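Local coordinates for protein projannalysin (Methanocaldococcus jannaschii, PDB 4JIX) that is the zymogen of a small soluble zinc metallopeptidase of the minigluzincin type, which probably cleaves peptide bonds in its active form, at residues E58-D61 and E62-H66; N89-R92 and N93-K97; I103-K106 and I107-L111. The protein carries 1 engineered substitution. One frame throughout, in Å; residues are numbered along the deposited sequence.

Contact 1: residues E58-D61 and E62-H66; sequences ENFD and EELLH
Phe60 and Leu64 share the torsion that brings them together: in each, CG stands beside the residue's own backbone N, with chi1 -83° in Phe60 and -50° in Leu64, and both side chains drop to the same side of the bend between helices 54-59 and 62-78. They cross at about a right angle, and one ring corner does the touching. CD1 of Phe60 lies 3.7 Å from CD1 of Leu64, and the same ring atom is 3.8 Å from Leu64 CB, so the ring is met by both the root and one branch of the leucine. Leu65 comes in at the other end of the phenylalanine side chain, its CD2 3.9 Å from Phe60 CB. Its second methyl, CD1, rests 3.5 Å from Phe60 O.

The carbonyl of Asp61, next in the chain, receives amides of the first turn. Its O takes a nearly straight bond from Leu65 N (3.1 Å, 166° at the hydrogen) and a weak, strongly bent one from Leu64 N. The carboxylate of Asp61 makes no capping bond, although the residue holds the N-cap position. The two acids that follow form salt bridges with lysines elsewhere in the chain: Glu62 with Lys10, Glu63 with Lys106. Two carboxylates in a first helical turn would also interact favourably with the helix dipole. Ile15 of helix 12-22 packs on Leu65, while Lys110 of helix 97-111 lies against both Phe60 and Leu64.

Phe60, just before the N-cap, reaching Leu65 four residues beyond that cap, is the pattern of a hydrophobic staple. It lies at the start of helix 62-78, which farther along carries the zinc ligands His71 and His75.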
loop_
_atom_site.group_PDB
_atom_site.type_symbol
_atom_site.label_atom_id
_atom_site.label_comp_id
_atom_site.label_asym_id
_atom_site.label_seq_id
_atom_site.Cartn_x
_atom_site.Cartn_y
_atom_site.Cartn_z
ATOM N N GLU A 58 12.884 6.457 -1.532
ATOM C CA GLU A 58 13.767 6.996 -0.506
ATOM C C GLU A 58 13.471 6.480 0.910
ATOM O O GLU A 58 14.347 6.584 1.771
ATOM C CB GLU A 58 13.703 8.531 -0.528
ATOM C CG GLU A 58 14.477 9.124 -1.697
ATOM C CD GLU A 58 14.272 10.593 -2.016
ATOM O OE1 GLU A 58 13.439 11.254 -1.354
ATOM O OE2 GLU A 58 14.938 11.077 -2.960
ATOM N N ASN A 59 12.285 5.916 1.164
ATOM C CA ASN A 59 11.932 5.520 2.526
ATOM C C ASN A 59 11.544 4.044 2.727
ATOM O O ASN A 59 11.556 3.594 3.876
ATOM C CB ASN A 59 10.795 6.415 3.026
ATOM C CG ASN A 59 11.223 7.863 3.175
ATOM O OD1 ASN A 59 11.618 8.314 4.257
ATOM N ND2 ASN A 59 11.221 8.612 2.078
ATOM N N PHE A 60 11.201 3.292 1.664
ATOM C CA PHE A 60 10.813 1.883 1.853
ATOM C C PHE A 60 12.032 0.979 1.895
ATOM O O PHE A 60 12.993 1.229 1.168
ATOM C CB PHE A 60 9.876 1.408 0.726
ATOM C CG PHE A 60 8.399 1.721 0.850
ATOM C CD1 PHE A 60 7.451 0.906 0.249
ATOM C CD2 PHE A 60 7.962 2.863 1.519
ATOM C CE1 PHE A 60 6.089 1.205 0.339
ATOM C CE2 PHE A 60 6.601 3.172 1.590
ATOM C CZ PHE A 60 5.676 2.342 1.000
ATOM N N ASP A 61 11.965 -0.106 2.694
ATOM C CA ASP A 61 13.032 -1.113 2.790
ATOM C C ASP A 61 13.195 -1.845 1.443
ATOM O O ASP A 61 12.270 -1.866 0.632
ATOM C CB ASP A 61 12.724 -2.124 3.915
ATOM C CG ASP A 61 12.844 -1.550 5.323
ATOM O OD1 ASP A 61 13.695 -0.642 5.534
ATOM O OD2 ASP A 61 12.125 -2.039 6.229
ATOM N N GLU A 62 14.351 -2.460 1.229
ATOM C CA GLU A 62 14.673 -3.177 -0.005
ATOM C C GLU A 62 13.647 -4.253 -0.340
ATOM O O GLU A 62 13.299 -4.391 -1.500
ATOM C CB GLU A 62 16.055 -3.822 0.103
ATOM C CG GLU A 62 16.597 -4.232 -1.257
ATOM C CD GLU A 62 17.964 -4.872 -1.198
ATOM O OE1 GLU A 62 18.779 -4.476 -0.329
ATOM O OE2 GLU A 62 18.218 -5.777 -2.025
ATOM N N GLU A 63 13.225 -5.048 0.655
ATOM C CA GLU A 63 12.237 -6.102 0.454
ATOM C C GLU A 63 10.952 -5.545 -0.217
ATOM O O GLU A 63 10.449 -6.167 -1.160
ATOM C CB GLU A 63 11.885 -6.774 1.787
ATOM C CG GLU A 63 10.694 -7.720 1.669
ATOM C CD GLU A 63 10.167 -8.285 2.969
ATOM O OE1 GLU A 63 10.193 -9.526 3.115
ATOM O OE2 GLU A 63 9.733 -7.498 3.840
ATOM N N LEU A 64 10.449 -4.372 0.245
ATOM C CA LEU A 64 9.228 -3.790 -0.343
ATOM C C LEU A 64 9.501 -3.252 -1.729
ATOM O O LEU A 64 8.688 -3.459 -2.621
ATOM C CB LEU A 64 8.601 -2.688 0.543
ATOM C CG LEU A 64 8.376 -3.000 2.036
ATOM C CD1 LEU A 64 7.549 -1.905 2.689
ATOM C CD2 LEU A 64 7.698 -4.371 2.252
ATOM N N LEU A 65 10.647 -2.595 -1.929
ATOM C CA LEU A 65 11.010 -2.045 -3.249
ATOM C C LEU A 65 11.177 -3.155 -4.286
ATOM O O LEU A 65 10.727 -2.998 -5.413
ATOM C CB LEU A 65 12.300 -1.202 -3.171
ATOM C CG LEU A 65 12.210 0.088 -2.346
ATOM C CD1 LEU A 65 13.577 0.740 -2.214
ATOM C CD2 LEU A 65 11.186 1.081 -2.943
ATOM N N HIS A 66 11.832 -4.271 -3.897
ATOM C CA HIS A 66 12.043 -5.436 -4.759
ATOM C C HIS A 66 10.695 -6.015 -5.227
ATOM O O HIS A 66 10.535 -6.310 -6.408
ATOM C CB HIS A 66 12.864 -6.514 -4.014
ATOM C CG HIS A 66 12.964 -7.813 -4.756
ATOM N ND1 HIS A 66 12.028 -8.821 -4.581
ATOM C CD2 HIS A 66 13.879 -8.223 -5.666
ATOM C CE1 HIS A 66 12.411 -9.811 -5.372
ATOM N NE2 HIS A 66 13.512 -9.493 -6.053
#

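Contact 2: residues N89-R92 and N93-K97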
loop_
_atom_site.group_PDB
_atom_site.type_symbol
_atom_site.label_atom_id
_atom_site.label_comp_id
_atom_site.label_asym_id
_atom_site.label_seq_id
_atom_site.Cartn_x
_atom_site.Cartn_y
_atom_site.Cartn_z
ATOM N N ASN A 89 2.325 -17.590 -12.431
ATOM C CA ASN A 89 3.410 -18.534 -12.732
ATOM C C ASN A 89 4.797 -17.908 -12.529
ATOM O O ASN A 89 5.675 -18.571 -11.971
ATOM C CB ASN A 89 3.298 -19.101 -14.156
ATOM C CG ASN A 89 2.156 -20.069 -14.383
ATOM O OD1 ASN A 89 1.802 -20.363 -15.528
ATOM N ND2 ASN A 89 1.515 -20.543 -13.314
ATOM N N GLU A 90 4.993 -16.644 -12.962
ATOM C CA GLU A 90 6.273 -15.943 -12.796
ATOM C C GLU A 90 6.499 -15.552 -11.347
ATOM O O GLU A 90 7.598 -15.744 -10.830
ATOM C CB GLU A 90 6.368 -14.685 -13.677
ATOM C CG GLU A 90 6.271 -14.942 -15.170
ATOM C CD GLU A 90 7.403 -15.719 -15.817
ATOM O OE1 GLU A 90 8.541 -15.687 -15.291
ATOM O OE2 GLU A 90 7.153 -16.331 -16.881
ATOM N N LEU A 91 5.457 -15.015 -10.691
ATOM C CA LEU A 91 5.513 -14.573 -9.305
ATOM C C LEU A 91 5.831 -15.731 -8.343
ATOM O O LEU A 91 6.592 -15.529 -7.397
ATOM C CB LEU A 91 4.179 -13.907 -8.919
ATOM C CG LEU A 91 4.042 -13.328 -7.506
ATOM C CD1 LEU A 91 5.145 -12.300 -7.208
ATOM C CD2 LEU A 91 2.665 -12.691 -7.330
ATOM N N ARG A 92 5.293 -16.934 -8.613
ATOM C CA ARG A 92 5.491 -18.112 -7.760
ATOM C C ARG A 92 6.935 -18.619 -7.730
ATOM O O ARG A 92 7.278 -19.372 -6.813
ATOM C CB ARG A 92 4.535 -19.263 -8.134
ATOM C CG ARG A 92 3.093 -19.033 -7.660
ATOM C CD ARG A 92 2.954 -18.721 -6.169
ATOM N NE ARG A 92 1.646 -18.134 -5.899
ATOM C CZ ARG A 92 1.423 -16.851 -5.641
ATOM N NH1 ARG A 92 2.434 -16.002 -5.527
ATOM N NH2 ARG A 92 0.188 -16.417 -5.443
ATOM N N ASN A 93 7.786 -18.186 -8.684
ATOM C CA ASN A 93 9.209 -18.534 -8.698
ATOM C C ASN A 93 9.951 -17.696 -7.647
ATOM O O ASN A 93 11.109 -17.967 -7.355
ATOM C CB ASN A 93 9.818 -18.310 -10.096
ATOM C CG ASN A 93 9.332 -19.266 -11.159
ATOM O OD1 ASN A 93 9.097 -20.455 -10.916
ATOM N ND2 ASN A 93 9.219 -18.778 -12.378
ATOM N N TYR A 94 9.275 -16.676 -7.094
ATOM C CA TYR A 94 9.841 -15.761 -6.112
ATOM C C TYR A 94 9.177 -15.891 -4.756
ATOM O O TYR A 94 9.881 -15.917 -3.753
ATOM C CB TYR A 94 9.706 -14.302 -6.604
ATOM C CG TYR A 94 10.504 -14.041 -7.859
ATOM C CD1 TYR A 94 11.820 -13.589 -7.792
ATOM C CD2 TYR A 94 9.973 -14.321 -9.116
ATOM C CE1 TYR A 94 12.578 -13.392 -8.947
ATOM C CE2 TYR A 94 10.729 -14.152 -10.276
ATOM C CZ TYR A 94 12.028 -13.677 -10.188
ATOM O OH TYR A 94 12.762 -13.490 -11.334
ATOM N N PHE A 95 7.828 -15.902 -4.722
ATOM C CA PHE A 95 7.068 -15.926 -3.478
ATOM C C PHE A 95 5.797 -16.747 -3.563
ATOM O O PHE A 95 5.071 -16.675 -4.554
ATOM C CB PHE A 95 6.662 -14.485 -3.076
ATOM C CG PHE A 95 7.789 -13.487 -2.972
ATOM C CD1 PHE A 95 8.674 -13.520 -1.894
ATOM C CD2 PHE A 95 7.962 -12.508 -3.944
ATOM C CE1 PHE A 95 9.737 -12.614 -1.814
ATOM C CE2 PHE A 95 9.025 -11.600 -3.866
ATOM C CZ PHE A 95 9.908 -11.661 -2.804
ATOM N N SER A 96 5.486 -17.460 -2.469
ATOM C CA SER A 96 4.226 -18.181 -2.301
ATOM C C SER A 96 3.109 -17.152 -2.104
ATOM O O SER A 96 3.403 -15.966 -1.876
ATOM C CB SER A 96 4.308 -19.111 -1.090
ATOM O OG SER A 96 4.344 -18.323 0.089
ATOM N N LYS A 97 1.841 -17.588 -2.187
ATOM C CA LYS A 97 0.691 -16.699 -1.988
ATOM C C LYS A 97 0.755 -16.056 -0.583
ATOM O O LYS A 97 0.555 -14.854 -0.470
ATOM C CB LYS A 97 -0.643 -17.454 -2.211
ATOM C CG LYS A 97 -1.923 -16.680 -1.824
ATOM C CD LYS A 97 -2.153 -15.387 -2.639
ATOM C CE LYS A 97 -3.492 -14.751 -2.344
ATOM N NZ LYS A 97 -3.689 -13.491 -3.117
#
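Arg92 folds back over the chain that follows it and meets Phe95, Ser96 and Lys97 in turn. A bend at chi2 (-53°) swings the arginine round, bringing CD to 3.4 Å from Phe95 O and NH1 to 2.9 Å from the same oxygen. The NH1 bond is somewhat bent (141° at the hydrogen), and the oxygen lies 26° out of the guanidinium plane. Arg92 CA adds a CH...O contact to Phe95 O, so one residue grips this carbonyl from backbone and side chain. One guanidinium face lies on the next peptide, with Lys97 N over its centre, and NH2 touches Lys97 CB at 3.5 Å.

Asn93 follows helix 85-91 and still has near-helical backbone angles; the chain swings away at Phe95. Asn93 N bonds to Glu90 O at 3.3 Å, while its amide leans back along the helix, ND2 3.6 Å from Asn89 O.

Leu91 is drawn in mainly through its carbonyl, which accepts two bonds: Phe95 N at 3.0 Å and Tyr94 N at 2.9 Å. The Tyr94 ring sets its edge against Glu90 O and Leu91 O, and its hydroxyl is hydrogen-bonded to Ser22. Leu91 CD1 lies loosely at the edge of the Phe95 ring, 4.3 Å from its CD2. Beyond the turn, Ser96 is the N-cap of helix 97-111, its side chain capping a backbone N and its own N bonded to Glu99, consistent with a capping box.

The carbonyls of Glu90 and Leu91 are thus met by amides of the turn that follows, and the arginine cation, placed beside a neutral carbonyl and along a peptide face, would polarise Phe95 O and tie the turn to the helix end.

Contact 3: residues I103-K106 and I107-L111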
loop_
_atom_site.group_PDB
_atom_site.type_symbol
_atom_site.label_atom_id
_atom_site.label_comp_id
_atom_site.label_asym_id
_atom_site.label_seq_id
_atom_site.Cartn_x
_atom_site.Cartn_y
_atom_site.Cartn_z
ATOM N N ILE A 103 3.999 -9.373 2.425
ATOM C CA ILE A 103 4.710 -8.205 1.902
ATOM C C ILE A 103 3.707 -7.102 1.516
ATOM O O ILE A 103 3.933 -5.919 1.800
ATOM C CB ILE A 103 5.640 -8.593 0.723
ATOM C CG1 ILE A 103 6.745 -9.570 1.231
ATOM C CG2 ILE A 103 6.279 -7.324 0.081
ATOM C CD1 ILE A 103 7.495 -10.359 0.136
ATOM N N GLU A 104 2.614 -7.485 0.862
ATOM C CA GLU A 104 1.581 -6.532 0.448
ATOM C C GLU A 104 0.965 -5.837 1.665
ATOM O O GLU A 104 0.699 -4.634 1.602
ATOM C CB GLU A 104 0.506 -7.233 -0.393
ATOM C CG GLU A 104 0.997 -7.518 -1.807
ATOM C CD GLU A 104 0.092 -8.379 -2.667
ATOM O OE1 GLU A 104 -1.005 -8.759 -2.200
ATOM O OE2 GLU A 104 0.471 -8.648 -3.828
ATOM N N LEU A 105 0.808 -6.560 2.790
ATOM C CA LEU A 105 0.291 -5.930 4.008
ATOM C C LEU A 105 1.315 -4.919 4.586
ATOM O O LEU A 105 0.913 -3.858 5.077
ATOM C CB LEU A 105 -0.098 -6.967 5.071
ATOM C CG LEU A 105 -0.823 -6.386 6.296
ATOM C CD1 LEU A 105 -2.198 -5.830 5.924
ATOM C CD2 LEU A 105 -0.886 -7.392 7.420
ATOM N N LYS A 106 2.626 -5.226 4.484
ATOM C CA LYS A 106 3.668 -4.302 4.942
ATOM C C LYS A 106 3.605 -2.998 4.126
ATOM O O LYS A 106 3.706 -1.913 4.700
ATOM C CB LYS A 106 5.061 -4.937 4.852
ATOM C CG LYS A 106 5.280 -6.082 5.842
ATOM C CD LYS A 106 6.696 -6.643 5.678
ATOM C CE LYS A 106 6.914 -7.895 6.493
ATOM N NZ LYS A 106 8.295 -8.430 6.294
ATOM N N ILE A 107 3.396 -3.114 2.801
ATOM C CA ILE A 107 3.263 -1.966 1.893
ATOM C C ILE A 107 2.048 -1.126 2.317
ATOM O O ILE A 107 2.158 0.090 2.513
ATOM C CB ILE A 107 3.176 -2.426 0.417
ATOM C CG1 ILE A 107 4.539 -3.053 -0.028
ATOM C CG2 ILE A 107 2.748 -1.242 -0.517
ATOM C CD1 ILE A 107 4.474 -3.899 -1.367
ATOM N N ILE A 108 0.899 -1.778 2.486
ATOM C CA ILE A 108 -0.330 -1.074 2.885
ATOM C C ILE A 108 -0.102 -0.316 4.203
ATOM O O ILE A 108 -0.452 0.863 4.298
ATOM C CB ILE A 108 -1.526 -2.080 2.991
ATOM C CG1 ILE A 108 -1.921 -2.586 1.580
ATOM C CG2 ILE A 108 -2.744 -1.435 3.691
ATOM C CD1 ILE A 108 -2.757 -3.840 1.535
ATOM N N GLN A 109 0.522 -0.977 5.191
ATOM C CA GLN A 109 0.709 -0.407 6.524
ATOM C C GLN A 109 1.856 0.616 6.595
ATOM O O GLN A 109 1.974 1.321 7.595
ATOM C CB GLN A 109 0.792 -1.501 7.595
ATOM C CG GLN A 109 -0.594 -2.210 7.638
ATOM C CD GLN A 109 -0.830 -3.302 8.667
ATOM O OE1 GLN A 109 -1.978 -3.649 8.954
ATOM N NE2 GLN A 109 0.218 -3.902 9.210
ATOM N N LYS A 110 2.583 0.817 5.496
ATOM C CA LYS A 110 3.533 1.928 5.391
ATOM C C LYS A 110 2.753 3.196 5.008
ATOM O O LYS A 110 3.265 4.303 5.159
ATOM C CB LYS A 110 4.613 1.637 4.310
ATOM C CG LYS A 110 5.749 0.717 4.766
ATOM C CD LYS A 110 6.620 1.278 5.881
ATOM C CE LYS A 110 7.591 2.335 5.416
ATOM N NZ LYS A 110 8.327 2.926 6.567
ATOM N N LEU A 111 1.520 3.026 4.464
ATOM C CA LEU A 111 0.731 4.145 3.941
ATOM C C LEU A 111 -0.526 4.456 4.735
ATOM O O LEU A 111 -1.071 5.554 4.588
ATOM C CB LEU A 111 0.360 3.856 2.477
ATOM C CG LEU A 111 1.578 3.547 1.569
ATOM C CD1 LEU A 111 1.141 2.869 0.297
ATOM C CD2 LEU A 111 2.364 4.799 1.266
#
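Gln109 crosses Leu105, one helical turn earlier, at a slant. From its root, CB is 3.5 Å and CG 3.4 Å from Leu105 O, the carbonyl that also accepts the backbone bond of Gln109 N at 2.9 Å. CG stands beside the backbone N (chi1 -65°) and the chain then runs extended, which carries CD to 3.9 Å from Leu105 CG. At the tip, OE1 rests against Leu105 CD1 at 3.7 Å, while NE2 lies against Leu105 CG and CD2; the amide therefore spans the forked end of the leucine through van der Waals contact alone. This is an i to i+4 pair on helix 97-111, the C-terminal helix of the fold, and the preceding turn repeats the backbone pattern with Ile107 N on Ile103 O and Ile108 N on Glu104 O. On another side of the helix Ile103 CG2 meets Ile107 CD1 at 4.1 Å. Glu104 is hydrogen-bonded to Tyr67. Across the subunit interface, Gln109 packs on the zinc ligand His71 of the second subunit, and Leu111 on Leu111 of that subunit.

How the contacts relate
Contacts 1 and 3 are the closest by centres, 11 Å apart: Glu63 OE2 bridges to Lys106 NZ at 3.0 Å, and Phe60 CZ packs on Lys110 CB at 3.5 Å, joining the start of helix 62-78 to the later part of helix 97-111. Contact 2 lies 19 Å from contact 1 and 18 Å from contact 3 between centres, yet Phe95 touches both, meeting His66 of contact 1 and, CE1 to CD1 at 3.7 Å, Ile103 of contact 3. A bound zinc ion lies about 9 Å from the Leu91 side chain of contact 2, and one about 13 Å from that of Phe60; contact 3 reaches a zinc site through His71 of the second subunit.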